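Local coordinates for Cel44C (Paenibacillus polymyxa, PDB 2YIH), which hydrolyses beta-1,4-glucan backbones, probably as the family 44 glycoside hydrolase part of a longer multidomain xyloglucanase and endo-glucanase, at residues H96-S99 with L100-G103; Y170-A173 with S174-A177; D324-A328 with Q329-E333; S256-V259 with D260-L263; T427-I430 with V431-S434. The protein carries 8 engineered substitutions. All coordinates share one frame; numbering follows the deposited sequence. Where two conformers were deposited one is given.

Contact 1. Residues H96-S99 with L100-G103. With EDO (1,2-ethanediol), chain N.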
loop_
_atom_site.group_PDB
_atom_site.type_symbol
_atom_site.label_atom_id
_atom_site.label_comp_id
_atom_site.label_asym_id
_atom_site.label_seq_id
_atom_site.Cartn_x
_atom_site.Cartn_y
_atom_site.Cartn_z
ATOM N N HIS A 96 13.579 -8.708 -6.307
ATOM C CA HIS A 96 13.337 -9.699 -5.260
ATOM C C HIS A 96 14.636 -10.004 -4.506
ATOM O O HIS A 96 14.608 -10.191 -3.311
ATOM C CB HIS A 96 12.769 -10.995 -5.828
ATOM C CG HIS A 96 12.348 -11.966 -4.775
ATOM N ND1 HIS A 96 11.519 -11.605 -3.733
ATOM C CD2 HIS A 96 12.673 -13.266 -4.571
ATOM C CE1 HIS A 96 11.328 -12.651 -2.943
ATOM N NE2 HIS A 96 12.014 -13.675 -3.433
ATOM N N ASP A 97 15.771 -9.989 -5.195
ATOM C CA ASP A 97 17.058 -10.173 -4.488
ATOM C C ASP A 97 17.204 -9.104 -3.396
ATOM O O ASP A 97 17.746 -9.384 -2.310
ATOM C CB ASP A 97 18.247 -10.068 -5.459
ATOM C CG ASP A 97 18.427 -11.305 -6.337
ATOM O OD1 ASP A 97 17.781 -12.365 -6.127
ATOM O OD2 ASP A 97 19.274 -11.212 -7.266
ATOM N N GLN A 98 16.804 -7.880 -3.714
ATOM C CA GLN A 98 16.829 -6.803 -2.740
ATOM C C GLN A 98 15.855 -7.071 -1.579
ATOM O O GLN A 98 16.203 -6.847 -0.411
ATOM C CB GLN A 98 16.592 -5.443 -3.405
ATOM C CG GLN A 98 16.758 -4.261 -2.440
ATOM C CD GLN A 98 18.230 -3.959 -2.065
ATOM O OE1 GLN A 98 19.138 -4.778 -2.266
ATOM N NE2 GLN A 98 18.454 -2.779 -1.511
ATOM N N SER A 99 14.660 -7.586 -1.880
ATOM C CA SER A 99 13.740 -7.969 -0.802
ATOM C C SER A 99 14.371 -9.017 0.120
ATOM O O SER A 99 14.194 -8.960 1.348
ATOM C CB SER A 99 12.417 -8.518 -1.347
ATOM O OG SER A 99 11.610 -7.449 -1.820
ATOM N N LEU A 100 15.017 -10.014 -0.487
ATOM C CA LEU A 100 15.672 -11.069 0.294
ATOM C C LEU A 100 16.744 -10.482 1.228
ATOM O O LEU A 100 16.790 -10.853 2.409
ATOM C CB LEU A 100 16.255 -12.136 -0.621
ATOM C CG LEU A 100 15.125 -12.900 -1.338
ATOM C CD1 LEU A 100 15.750 -13.982 -2.248
ATOM C CD2 LEU A 100 14.099 -13.527 -0.354
ATOM N N LYS A 101 17.506 -9.515 0.715
ATOM C CA LYS A 101 18.581 -8.858 1.477
ATOM C C LYS A 101 17.991 -8.060 2.646
ATOM O O LYS A 101 18.528 -8.111 3.766
ATOM C CB LYS A 101 19.407 -7.953 0.536
ATOM C CG LYS A 101 20.644 -7.248 1.158
ATOM C CD LYS A 101 21.420 -6.431 0.077
ATOM C CE LYS A 101 21.102 -4.944 0.166
ATOM N NZ LYS A 101 21.980 -4.120 -0.721
ATOM N N LEU A 102 16.834 -7.439 2.414
ATOM C CA LEU A 102 16.222 -6.525 3.377
ATOM C C LEU A 102 15.217 -7.255 4.274
ATOM O O LEU A 102 14.678 -6.649 5.199
ATOM C CB LEU A 102 15.496 -5.395 2.646
ATOM C CG LEU A 102 16.296 -4.347 1.881
ATOM C CD1 LEU A 102 15.343 -3.366 1.161
ATOM C CD2 LEU A 102 17.238 -3.593 2.847
ATOM N N GLY A 103 14.931 -8.520 3.970
ATOM C CA GLY A 103 13.918 -9.284 4.689
ATOM C C GLY A 103 12.471 -8.848 4.484
ATOM O O GLY A 103 11.637 -8.950 5.405
HETATM C C1 EDO N . 19.468 -10.351 -11.421
HETATM O O1 EDO N . 18.836 -10.980 -10.297
HETATM C C2 EDO N . 20.268 -9.108 -11.036
HETATM O O2 EDO N . 20.306 -8.266 -12.201
#
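Leu100 lies over one face of the His96 imidazole. Its CG sits 4.1 Å from the ring centroid, 20° off the ring normal, a CH-pi contact displaced toward the rim. CD2 of Leu100 comes nearest at His96 NE2, 3.7 Å away. The histidine CG is anti to its backbone N (chi1 -173°), which brings the ring alongside the next turn. Both ring nitrogens are used: ND1 bonds to Ser106 and NE2 to Ala177 O. On another side of the helix, Gln98 and Lys101 meet at an angle. Gln98 bends at chi2, and its OE1 comes 3.1 Å from Lys101 CE. Gln98 CG also touches Leu102 CD1 at 4.0 Å. All of this belongs to the last turns of helix 90-102 in the TIM barrel. Gly103, with positive phi, is the C-prime residue of the Schellman motif that ends the helix. With an alanine at Gln98, the end of Lys101 would probably be freer to turn, and Leu102 CD1 would lose its apolar contact with CG. Leu100 N bonds to His96 O at 2.9 Å. Asp97 OD2 accepts from an ethanediol O1 at 3.1 Å, while its OD1 pairs with Tyr170 OH.

Contact 2. Residues Y170-A173 with S174-A177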
loop_
_atom_site.group_PDB
_atom_site.type_symbol
_atom_site.label_atom_id
_atom_site.label_comp_id
_atom_site.label_asym_id
_atom_site.label_seq_id
_atom_site.Cartn_x
_atom_site.Cartn_y
_atom_site.Cartn_z
ATOM N N TYR A 170 13.897 -19.370 -6.785
ATOM C CA TYR A 170 13.702 -18.933 -5.397
ATOM C C TYR A 170 12.972 -19.931 -4.529
ATOM O O TYR A 170 12.865 -19.729 -3.321
ATOM C CB TYR A 170 12.902 -17.637 -5.367
ATOM C CG TYR A 170 13.665 -16.469 -5.969
ATOM C CD1 TYR A 170 14.849 -15.993 -5.391
ATOM C CD2 TYR A 170 13.179 -15.818 -7.084
ATOM C CE1 TYR A 170 15.555 -14.933 -5.962
ATOM C CE2 TYR A 170 13.859 -14.727 -7.643
ATOM C CZ TYR A 170 15.050 -14.294 -7.085
ATOM O OH TYR A 170 15.694 -13.180 -7.611
ATOM N N GLY A 171 12.390 -20.952 -5.157
ATOM C CA GLY A 171 11.419 -21.819 -4.486
ATOM C C GLY A 171 10.022 -21.224 -4.462
ATOM O O GLY A 171 9.790 -20.107 -4.985
ATOM N N THR A 172 9.081 -21.937 -3.840
ATOM C CA THR A 172 7.696 -21.465 -3.821
ATOM C C THR A 172 7.453 -20.424 -2.724
ATOM O O THR A 172 8.271 -20.249 -1.807
ATOM C CB THR A 172 6.717 -22.617 -3.627
ATOM O OG1 THR A 172 6.965 -23.242 -2.358
ATOM C CG2 THR A 172 6.868 -23.642 -4.737
ATOM N N ALA A 173 6.304 -19.764 -2.798
ATOM C CA ALA A 173 5.922 -18.737 -1.828
ATOM C C ALA A 173 6.002 -19.214 -0.379
ATOM O O ALA A 173 6.290 -18.424 0.524
ATOM C CB ALA A 173 4.502 -18.242 -2.124
ATOM N N SER A 174 5.729 -20.495 -0.159
ATOM C CA SER A 174 5.698 -21.080 1.187
ATOM C C SER A 174 7.082 -21.187 1.798
ATOM O O SER A 174 7.221 -21.491 2.995
ATOM C CB SER A 174 5.099 -22.486 1.144
ATOM O OG SER A 174 5.869 -23.334 0.323
ATOM N N THR A 175 8.103 -21.005 0.970
ATOM C CA THR A 175 9.493 -21.090 1.439
ATOM C C THR A 175 9.994 -19.718 1.849
ATOM O O THR A 175 9.415 -18.688 1.486
ATOM C CB THR A 175 10.471 -21.694 0.381
ATOM O OG1 THR A 175 10.716 -20.737 -0.679
ATOM C CG2 THR A 175 9.910 -22.988 -0.195
ATOM N N LYS A 176 11.115 -19.702 2.565
ATOM C CA LYS A 176 11.672 -18.448 3.053
ATOM C C LYS A 176 12.034 -17.491 1.917
ATOM O O LYS A 176 11.859 -16.280 2.060
ATOM C CB LYS A 176 12.922 -18.734 3.912
ATOM C CG LYS A 176 13.545 -17.496 4.544
ATOM C CD LYS A 176 14.899 -17.824 5.153
ATOM C CE LYS A 176 14.745 -18.617 6.436
ATOM N NZ LYS A 176 15.406 -19.944 6.314
ATOM N N ALA A 177 12.499 -18.029 0.790
ATOM C CA ALA A 177 13.087 -17.228 -0.270
ATOM C C ALA A 177 12.097 -16.927 -1.398
ATOM O O ALA A 177 12.420 -16.188 -2.313
ATOM C CB ALA A 177 14.319 -17.924 -0.830
HETATM O O HOH W 1 13.426 -21.510 -1.385
#
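Thr175 reaches back to Thr172 and closes the turn between them. Its CB lies 3.4 Å from Thr172 O. From CB the chain divides into a hydroxyl and a methyl. OG1 stands between the backbone N and the carbonyl carbon (chi1 73°), and from there it donates to Thr172 O at 2.7 Å. This bond lies in the carbonyl plane. The second gripping bond on the same oxygen comes from Thr175 N at 2.9 Å, with the donor above that plane. One carbonyl therefore takes both the backbone and the side-chain donor of a single residue. OG1 also accepts from a water at 2.9 Å, and that water donates to Tyr170 O as well. The other branch, CG2, rests 3.7 Å from Thr172 OG1.

Thr172 OG1 itself pairs with Ser174 OG at 2.9 Å, where either hydroxyl could be the donor. Where the chain comes back beside the helix end, Ala177 CB lies 3.4 Å from Tyr170 O. Gly171 has positive phi, and a CB there would clash with Thr175 OG1. Ala173 N bonds to Asp223. The arrangement is a type I beta turn from Thr172 to Thr175, in the loop that leads from helix 159-170 to strand 181-184 of the TIM barrel.

Contact 3. Residues D324-A328 with Q329-E333. Engineered in segment 329-333: Phe331 (natural residue Asn). With BGC (beta-D-glucopyranose), chain B; BGC (beta-D-glucopyranose), chain C.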
loop_
_atom_site.group_PDB
_atom_site.type_symbol
_atom_site.label_atom_id
_atom_site.label_comp_id
_atom_site.label_asym_id
_atom_site.label_seq_id
_atom_site.Cartn_x
_atom_site.Cartn_y
_atom_site.Cartn_z
ATOM N N ASP A 324 -13.686 17.370 3.089
ATOM C CA ASP A 324 -14.155 18.154 1.931
ATOM C C ASP A 324 -13.652 17.461 0.654
ATOM O O ASP A 324 -12.504 17.644 0.251
ATOM C CB ASP A 324 -13.584 19.578 2.013
ATOM C CG ASP A 324 -14.096 20.494 0.904
ATOM O OD1 ASP A 324 -14.895 20.050 0.054
ATOM O OD2 ASP A 324 -13.611 21.655 0.823
ATOM N N SER A 325 -14.514 16.649 0.047
ATOM C CA SER A 325 -14.203 16.004 -1.238
ATOM C C SER A 325 -15.509 15.578 -1.902
ATOM O O SER A 325 -16.549 15.431 -1.225
ATOM C CB SER A 325 -13.336 14.746 -1.020
ATOM O OG SER A 325 -14.103 13.684 -0.473
ATOM N N TRP A 326 -15.424 15.272 -3.193
ATOM C CA TRP A 326 -16.599 14.791 -3.945
ATOM C C TRP A 326 -17.051 13.431 -3.431
ATOM O O TRP A 326 -18.224 13.113 -3.490
ATOM C CB TRP A 326 -16.274 14.710 -5.432
ATOM C CG TRP A 326 -15.301 13.596 -5.841
ATOM C CD1 TRP A 326 -13.935 13.711 -6.047
ATOM C CD2 TRP A 326 -15.641 12.263 -6.219
ATOM N NE1 TRP A 326 -13.421 12.518 -6.509
ATOM C CE2 TRP A 326 -14.436 11.604 -6.587
ATOM C CE3 TRP A 326 -16.836 11.535 -6.230
ATOM C CZ2 TRP A 326 -14.415 10.278 -7.029
ATOM C CZ3 TRP A 326 -16.804 10.216 -6.670
ATOM C CH2 TRP A 326 -15.602 9.610 -7.083
ATOM N N ILE A 327 -16.136 12.650 -2.855
ATOM C CA ILE A 327 -16.524 11.379 -2.260
ATOM C C ILE A 327 -17.393 11.553 -0.999
ATOM O O ILE A 327 -18.434 10.892 -0.874
ATOM C CB ILE A 327 -15.303 10.505 -1.919
ATOM C CG1 ILE A 327 -14.505 10.186 -3.188
ATOM C CG2 ILE A 327 -15.731 9.146 -1.337
ATOM C CD1 ILE A 327 -13.050 9.780 -2.854
ATOM N N ALA A 328 -16.959 12.416 -0.077
ATOM C CA ALA A 328 -17.738 12.715 1.130
ATOM C C ALA A 328 -19.017 13.453 0.716
ATOM O O ALA A 328 -20.078 13.233 1.280
ATOM C CB ALA A 328 -16.920 13.554 2.092
ATOM N N GLN A 329 -18.940 14.258 -0.332
ATOM C CA GLN A 329 -20.112 15.005 -0.759
ATOM C C GLN A 329 -21.231 14.089 -1.265
ATOM O O GLN A 329 -22.392 14.251 -0.866
ATOM C CB GLN A 329 -19.729 16.059 -1.821
ATOM C CG GLN A 329 -20.908 16.802 -2.379
ATOM C CD GLN A 329 -21.679 17.543 -1.289
ATOM O OE1 GLN A 329 -21.087 18.105 -0.366
ATOM N NE2 GLN A 329 -23.006 17.590 -1.427
ATOM N N TRP A 330 -20.899 13.124 -2.132
ATOM C CA TRP A 330 -21.920 12.391 -2.847
ATOM C C TRP A 330 -22.011 10.932 -2.458
ATOM O O TRP A 330 -22.965 10.269 -2.844
ATOM C CB TRP A 330 -21.725 12.532 -4.365
ATOM C CG TRP A 330 -21.990 13.920 -4.844
ATOM C CD1 TRP A 330 -21.068 14.827 -5.277
ATOM C CD2 TRP A 330 -23.272 14.552 -4.970
ATOM N NE1 TRP A 330 -21.700 16.003 -5.649
ATOM C CE2 TRP A 330 -23.050 15.854 -5.463
ATOM C CE3 TRP A 330 -24.585 14.145 -4.701
ATOM C CZ2 TRP A 330 -24.103 16.756 -5.708
ATOM C CZ3 TRP A 330 -25.633 15.042 -4.943
ATOM C CH2 TRP A 330 -25.380 16.323 -5.459
ATOM N N PHE A 331 -21.032 10.434 -1.685
ATOM C CA PHE A 331 -20.928 9.007 -1.389
ATOM C C PHE A 331 -20.518 8.762 0.059
ATOM O O PHE A 331 -19.832 7.789 0.345
ATOM C CB PHE A 331 -19.938 8.316 -2.366
ATOM C CG PHE A 331 -20.333 8.458 -3.795
ATOM C CD1 PHE A 331 -21.341 7.663 -4.334
ATOM C CD2 PHE A 331 -19.796 9.480 -4.569
ATOM C CE1 PHE A 331 -21.768 7.860 -5.644
ATOM C CE2 PHE A 331 -20.228 9.695 -5.867
ATOM C CZ PHE A 331 -21.196 8.865 -6.416
ATOM N N SER A 332 -20.993 9.601 0.992
ATOM C CA SER A 332 -20.567 9.479 2.386
ATOM C C SER A 332 -20.966 8.168 3.048
ATOM O O SER A 332 -20.397 7.810 4.068
ATOM C CB SER A 332 -21.044 10.656 3.250
ATOM O OG SER A 332 -22.459 10.670 3.313
ATOM N N GLU A 333 -21.925 7.447 2.475
ATOM C CA GLU A 333 -22.349 6.171 3.067
ATOM C C GLU A 333 -21.291 5.090 2.857
ATOM O O GLU A 333 -21.357 4.028 3.474
ATOM C CB GLU A 333 -23.718 5.700 2.514
ATOM C CG GLU A 333 -23.678 5.183 1.095
ATOM C CD GLU A 333 -23.971 6.265 0.035
ATOM O OE1 GLU A 333 -23.558 7.440 0.185
ATOM O OE2 GLU A 333 -24.641 5.915 -0.957
HETATM C C2 BGC B . -24.391 12.392 -8.814
HETATM C C3 BGC B . -22.894 12.518 -8.538
HETATM C C4 BGC B . -22.289 13.766 -9.176
HETATM C C5 BGC B . -23.145 14.970 -8.799
HETATM C C6 BGC B . -22.633 16.282 -9.377
HETATM C C1 BGC B . -25.098 13.704 -8.488
HETATM O O1 BGC B . -26.490 13.653 -8.827
HETATM O O2 BGC B . -24.937 11.333 -8.022
HETATM O O3 BGC B . -22.189 11.357 -8.991
HETATM O O4 BGC B . -20.991 13.967 -8.629
HETATM O O5 BGC B . -24.473 14.737 -9.251
HETATM O O6 BGC B . -22.752 16.206 -10.796
HETATM C C2 BGC C . -14.443 10.993 -11.819
HETATM C C3 BGC C . -13.053 10.556 -11.394
HETATM C C4 BGC C . -12.284 11.768 -10.861
HETATM C C5 BGC C . -13.094 12.588 -9.869
HETATM C C6 BGC C . -12.383 13.897 -9.530
HETATM C C1 BGC C . -15.138 11.710 -10.665
HETATM O O2 BGC C . -15.168 9.850 -12.242
HETATM O O3 BGC C . -12.324 10.046 -12.512
HETATM O O4 BGC C . -11.143 11.295 -10.177
HETATM O O5 BGC C . -14.380 12.884 -10.398
HETATM O O6 BGC C . -12.126 14.586 -10.762
HETATM O O HOH W 2 -22.862 11.877 0.812
#
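Trp326 and Phe331 meet rim to rim, with their planes at 89°. The closest atoms are Trp326 CZ3 and Phe331 CE2, 3.6 Å apart, and CE2 lies in the plane of the indole at its edge. Phe331 is an engineered residue, asparagine in the natural sequence. Ile327 CG1 covers the centre of one indole face of Trp326.

The two tryptophans meet sugar with their faces. One glucose lies over the face of Trp326 opposite Ile327, with its C5 3.4 Å from NE1. With CG between the backbone N and the carbonyl carbon (chi1 71°), the indole is turned so that one face meets the sugar and its rim meets Phe331. NE1 is hydrogen-bonded to Glu288 OE2, which helps hold the rotation of the indole. A serine in place of Trp326 would probably leave the glucose over its face without an aromatic platform and Glu288 without its indole partner. A second glucose lies over a face of Trp330, its C5 3.5 Å from CE2. Gln329 CG covers the opposite face.

The hydrogen bonds hold the helix. Ser325 is its N-cap, and Ala328 N donates to Ser325 OG at 3.1 Å with an angle of 175°. Ser325 OG is also hydrogen-bonded to Glu323. Trp330 N bonds to Trp326 O at 3.0 Å. Such sugar-on-indole stacking is typical of glycoside hydrolase clefts, and here Trp326, Trp330 and Phe331 form part of the glycan pocket.

Contact 4. Residues S256-V259 with D260-L263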
loop_
_atom_site.group_PDB
_atom_site.type_symbol
_atom_site.label_atom_id
_atom_site.label_comp_id
_atom_site.label_asym_id
_atom_site.label_seq_id
_atom_site.Cartn_x
_atom_site.Cartn_y
_atom_site.Cartn_z
ATOM N N SER A 256 -24.213 -3.221 -3.981
ATOM C CA SER A 256 -24.096 -1.819 -3.592
ATOM C C SER A 256 -23.057 -1.081 -4.425
ATOM O O SER A 256 -23.088 0.147 -4.514
ATOM C CB SER A 256 -23.715 -1.683 -2.111
ATOM O OG SER A 256 -24.734 -2.262 -1.295
ATOM N N TRP A 257 -22.041 -1.826 -4.859
ATOM C CA TRP A 257 -20.933 -1.266 -5.630
ATOM C C TRP A 257 -20.126 -2.373 -6.254
ATOM O O TRP A 257 -20.333 -3.553 -5.926
ATOM C CB TRP A 257 -20.030 -0.335 -4.785
ATOM C CG TRP A 257 -19.391 -0.917 -3.500
ATOM C CD1 TRP A 257 -19.749 -2.049 -2.812
ATOM C CD2 TRP A 257 -18.374 -0.274 -2.721
ATOM N NE1 TRP A 257 -18.983 -2.160 -1.668
ATOM C CE2 TRP A 257 -18.145 -1.074 -1.582
ATOM C CE3 TRP A 257 -17.641 0.915 -2.878
ATOM C CZ2 TRP A 257 -17.196 -0.738 -0.603
ATOM C CZ3 TRP A 257 -16.707 1.272 -1.895
ATOM C CH2 TRP A 257 -16.495 0.446 -0.773
ATOM N N PHE A 258 -19.228 -1.998 -7.177
ATOM C CA PHE A 258 -18.421 -2.988 -7.919
ATOM C C PHE A 258 -17.579 -3.874 -6.973
ATOM O O PHE A 258 -17.342 -5.051 -7.257
ATOM C CB PHE A 258 -17.532 -2.271 -8.977
ATOM C CG PHE A 258 -16.551 -3.184 -9.642
ATOM C CD1 PHE A 258 -16.967 -4.077 -10.613
ATOM C CD2 PHE A 258 -15.238 -3.281 -9.155
ATOM C CE1 PHE A 258 -16.056 -5.049 -11.145
ATOM C CE2 PHE A 258 -14.331 -4.220 -9.657
ATOM C CZ PHE A 258 -14.734 -5.134 -10.649
ATOM N N VAL A 259 -17.121 -3.290 -5.863
ATOM C CA VAL A 259 -16.353 -4.033 -4.849
ATOM C C VAL A 259 -17.084 -5.358 -4.549
ATOM O O VAL A 259 -16.473 -6.422 -4.567
ATOM C CB VAL A 259 -16.211 -3.195 -3.542
ATOM C CG1 VAL A 259 -15.731 -4.072 -2.327
ATOM C CG2 VAL A 259 -15.273 -1.987 -3.776
ATOM N N ASP A 260 -18.398 -5.278 -4.315
ATOM C CA ASP A 260 -19.199 -6.466 -3.977
ATOM C C ASP A 260 -19.335 -7.438 -5.135
ATOM O O ASP A 260 -19.200 -8.657 -4.943
ATOM C CB ASP A 260 -20.606 -6.042 -3.521
ATOM C CG ASP A 260 -20.585 -5.325 -2.181
ATOM O OD1 ASP A 260 -19.584 -5.444 -1.442
ATOM O OD2 ASP A 260 -21.548 -4.594 -1.885
ATOM N N TYR A 261 -19.565 -6.900 -6.339
ATOM C CA TYR A 261 -19.673 -7.745 -7.534
ATOM C C TYR A 261 -18.390 -8.565 -7.719
ATOM O O TYR A 261 -18.428 -9.766 -7.985
ATOM C CB TYR A 261 -19.967 -6.886 -8.790
ATOM C CG TYR A 261 -19.825 -7.633 -10.112
ATOM C CD1 TYR A 261 -20.907 -8.320 -10.665
ATOM C CD2 TYR A 261 -18.622 -7.613 -10.840
ATOM C CE1 TYR A 261 -20.767 -9.008 -11.886
ATOM C CE2 TYR A 261 -18.483 -8.292 -12.055
ATOM C CZ TYR A 261 -19.559 -8.986 -12.569
ATOM O OH TYR A 261 -19.438 -9.662 -13.745
ATOM N N TYR A 262 -17.256 -7.881 -7.630
ATOM C CA TYR A 262 -15.964 -8.544 -7.822
ATOM C C TYR A 262 -15.723 -9.640 -6.779
ATOM O O TYR A 262 -15.342 -10.760 -7.115
ATOM C CB TYR A 262 -14.844 -7.521 -7.773
ATOM C CG TYR A 262 -13.441 -8.081 -7.987
ATOM C CD1 TYR A 262 -12.894 -8.196 -9.283
ATOM C CD2 TYR A 262 -12.620 -8.371 -6.888
ATOM C CE1 TYR A 262 -11.604 -8.659 -9.462
ATOM C CE2 TYR A 262 -11.346 -8.814 -7.054
ATOM C CZ TYR A 262 -10.835 -8.932 -8.339
ATOM O OH TYR A 262 -9.552 -9.314 -8.483
ATOM N N LEU A 263 -15.970 -9.312 -5.515
ATOM C CA LEU A 263 -15.758 -10.270 -4.433
ATOM C C LEU A 263 -16.631 -11.503 -4.615
ATOM O O LEU A 263 -16.147 -12.639 -4.557
ATOM C CB LEU A 263 -16.008 -9.617 -3.073
ATOM C CG LEU A 263 -14.925 -8.644 -2.622
ATOM C CD1 LEU A 263 -15.488 -7.651 -1.624
ATOM C CD2 LEU A 263 -13.737 -9.400 -2.036
HETATM O O HOH W 3 -23.957 -5.603 -2.425
#
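The first turn of helix 258-273 begins here, with Trp257 at the N-cap position. The edge of its indole meets the Asp260 carboxylate, and the two planes are 82° apart. Asp260 OD2 lies in the ring plane, 3.3 Å from Trp257 CD1. A weak bond runs from Trp257 NE1 to Asp260 OD1 at 3.3 Å, but Ser344 OG is the stronger partner of both groups. OD2 accepts from a water at 2.7 Å, which also takes the Ser256 N-H. Phe258, Tyr261 and Tyr262 form an aromatic cluster. Phe258 CG is anti to the backbone N (chi1 172°), and the ring runs on along the helix. Its CE1 touches Tyr261 CD2 at 3.6 Å, and its CZ touches Tyr262 CB at 3.7 Å. Val259 and Leu263 lie side by side, CG1 to CD1 3.7 Å. Helix 205-222 packs on Phe258 and Tyr261. Helix 337-348 covers Trp257, Asp260 and Leu263, and helix 236-241 touches Trp257 and Val259.

Contact 5. Residues T427-I430 with V431-S434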
loop_
_atom_site.group_PDB
_atom_site.type_symbol
_atom_site.label_atom_id
_atom_site.label_comp_id
_atom_site.label_asym_id
_atom_site.label_seq_id
_atom_site.Cartn_x
_atom_site.Cartn_y
_atom_site.Cartn_z
ATOM N N THR A 427 -7.894 8.999 23.237
ATOM C CA THR A 427 -7.569 10.376 23.583
ATOM C C THR A 427 -8.853 11.179 23.766
ATOM O O THR A 427 -9.857 10.925 23.104
ATOM C CB THR A 427 -6.665 11.056 22.496
ATOM O OG1 THR A 427 -6.498 12.441 22.825
ATOM C CG2 THR A 427 -7.327 10.969 21.067
ATOM N N SER A 428 -8.794 12.204 24.613
ATOM C CA SER A 428 -9.942 13.080 24.828
ATOM C C SER A 428 -10.122 14.111 23.709
ATOM O O SER A 428 -11.134 14.823 23.660
ATOM C CB SER A 428 -9.776 13.804 26.170
ATOM O OG SER A 428 -8.615 14.635 26.151
ATOM N N ASP A 429 -9.163 14.200 22.786
ATOM C CA ASP A 429 -9.268 15.185 21.718
ATOM C C ASP A 429 -8.779 14.617 20.387
ATOM O O ASP A 429 -7.584 14.668 20.074
ATOM C CB ASP A 429 -8.493 16.455 22.087
ATOM C CG ASP A 429 -8.570 17.549 21.016
ATOM O OD1 ASP A 429 -9.092 17.323 19.883
ATOM O OD2 ASP A 429 -8.087 18.667 21.327
ATOM N N ILE A 430 -9.705 14.091 19.599
ATOM C CA ILE A 430 -9.311 13.399 18.367
ATOM C C ILE A 430 -8.995 14.346 17.225
ATOM O O ILE A 430 -8.523 13.903 16.177
ATOM C CB ILE A 430 -10.349 12.356 17.904
ATOM C CG1 ILE A 430 -11.635 13.031 17.428
ATOM C CG2 ILE A 430 -10.601 11.330 19.006
ATOM C CD1 ILE A 430 -12.537 12.077 16.621
ATOM N N VAL A 431 -9.232 15.642 17.428
ATOM C CA VAL A 431 -8.925 16.639 16.388
ATOM C C VAL A 431 -7.455 17.072 16.496
ATOM O O VAL A 431 -6.687 17.104 15.500
ATOM C CB VAL A 431 -9.869 17.878 16.485
ATOM C CG1 VAL A 431 -9.498 18.883 15.401
ATOM C CG2 VAL A 431 -11.337 17.466 16.327
ATOM N N ASN A 432 -7.066 17.504 17.691
ATOM C CA ASN A 432 -5.726 18.005 17.891
ATOM C C ASN A 432 -4.690 16.941 18.160
ATOM O O ASN A 432 -3.503 17.219 18.038
ATOM C CB ASN A 432 -5.707 19.056 19.024
ATOM C CG ASN A 432 -6.408 20.313 18.608
ATOM O OD1 ASN A 432 -6.017 20.930 17.608
ATOM N ND2 ASN A 432 -7.534 20.627 19.266
ATOM N N SER A 433 -5.119 15.724 18.516
ATOM C CA SER A 433 -4.135 14.661 18.794
ATOM C C SER A 433 -4.536 13.359 18.107
ATOM O O SER A 433 -5.706 13.167 17.745
ATOM C CB SER A 433 -4.002 14.391 20.298
ATOM O OG SER A 433 -5.161 13.699 20.798
ATOM N N SER A 434 -3.552 12.479 17.947
ATOM C CA SER A 434 -3.820 11.070 17.680
ATOM C C SER A 434 -2.807 10.270 18.476
ATOM O O SER A 434 -1.715 10.765 18.804
ATOM C CB SER A 434 -3.643 10.762 16.192
ATOM O OG SER A 434 -4.667 11.403 15.455
HETATM O O HOH W 4 -7.545 11.471 15.535
#
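Ser433 N bonds to Asp429 O at 3.1 Å and folds the chain back between strands 421-427 and 433-439. Ser433 OG donates to the same oxygen at 2.7 Å, from the opposite face of the carbonyl plane. That hydroxyl in turn accepts from Thr427 OG1, also at 2.7 Å. Thr427 OG1 takes the N-H of Asp429, which makes an ST turn. The Asp429 carboxylate reaches forward to Val431 and Asn432. Its CG is anti to the backbone N (chi1 -179°), and this brings OD1 to two amides. Val431 N and Asn432 N both reach OD1 at 3.0 Å from the same face of its plane. Val431 N comes on the anti side, 24° out of the plane, while Asn432 N sits well above it, 58° out. OD2 offers its syn lone pair to Asn432 ND2 at 2.9 Å. Lys8 adds a salt bridge to OD2. With three N-H donors and a lysine around it, the Asp429 carboxylate is probably stabilised in its charged form, and its rotation is probably restrained by bonds to both oxygens.

Contact 4 is the most buried of the five, and contact 5 lies at the surface. Contacts 1, 2 and 3 are partly buried. Contacts 1 and 2 touch, and together they join helix 90-102 to the loop after helix 159-170. Contacts 3 and 4 are about 7 Å apart at their nearest atoms, and both begin a helix. Contact 3 alone presents aromatic faces to sugar, while the rings of contact 4 pack between helices. Contacts 2 and 5 are loops. Both use hydroxyls on backbone carbonyls, but contact 5 adds a carboxylate that gathers N-H donors. Contact 5 belongs to the nine-stranded sheet, away from the barrel part that carries contacts 1 to 4.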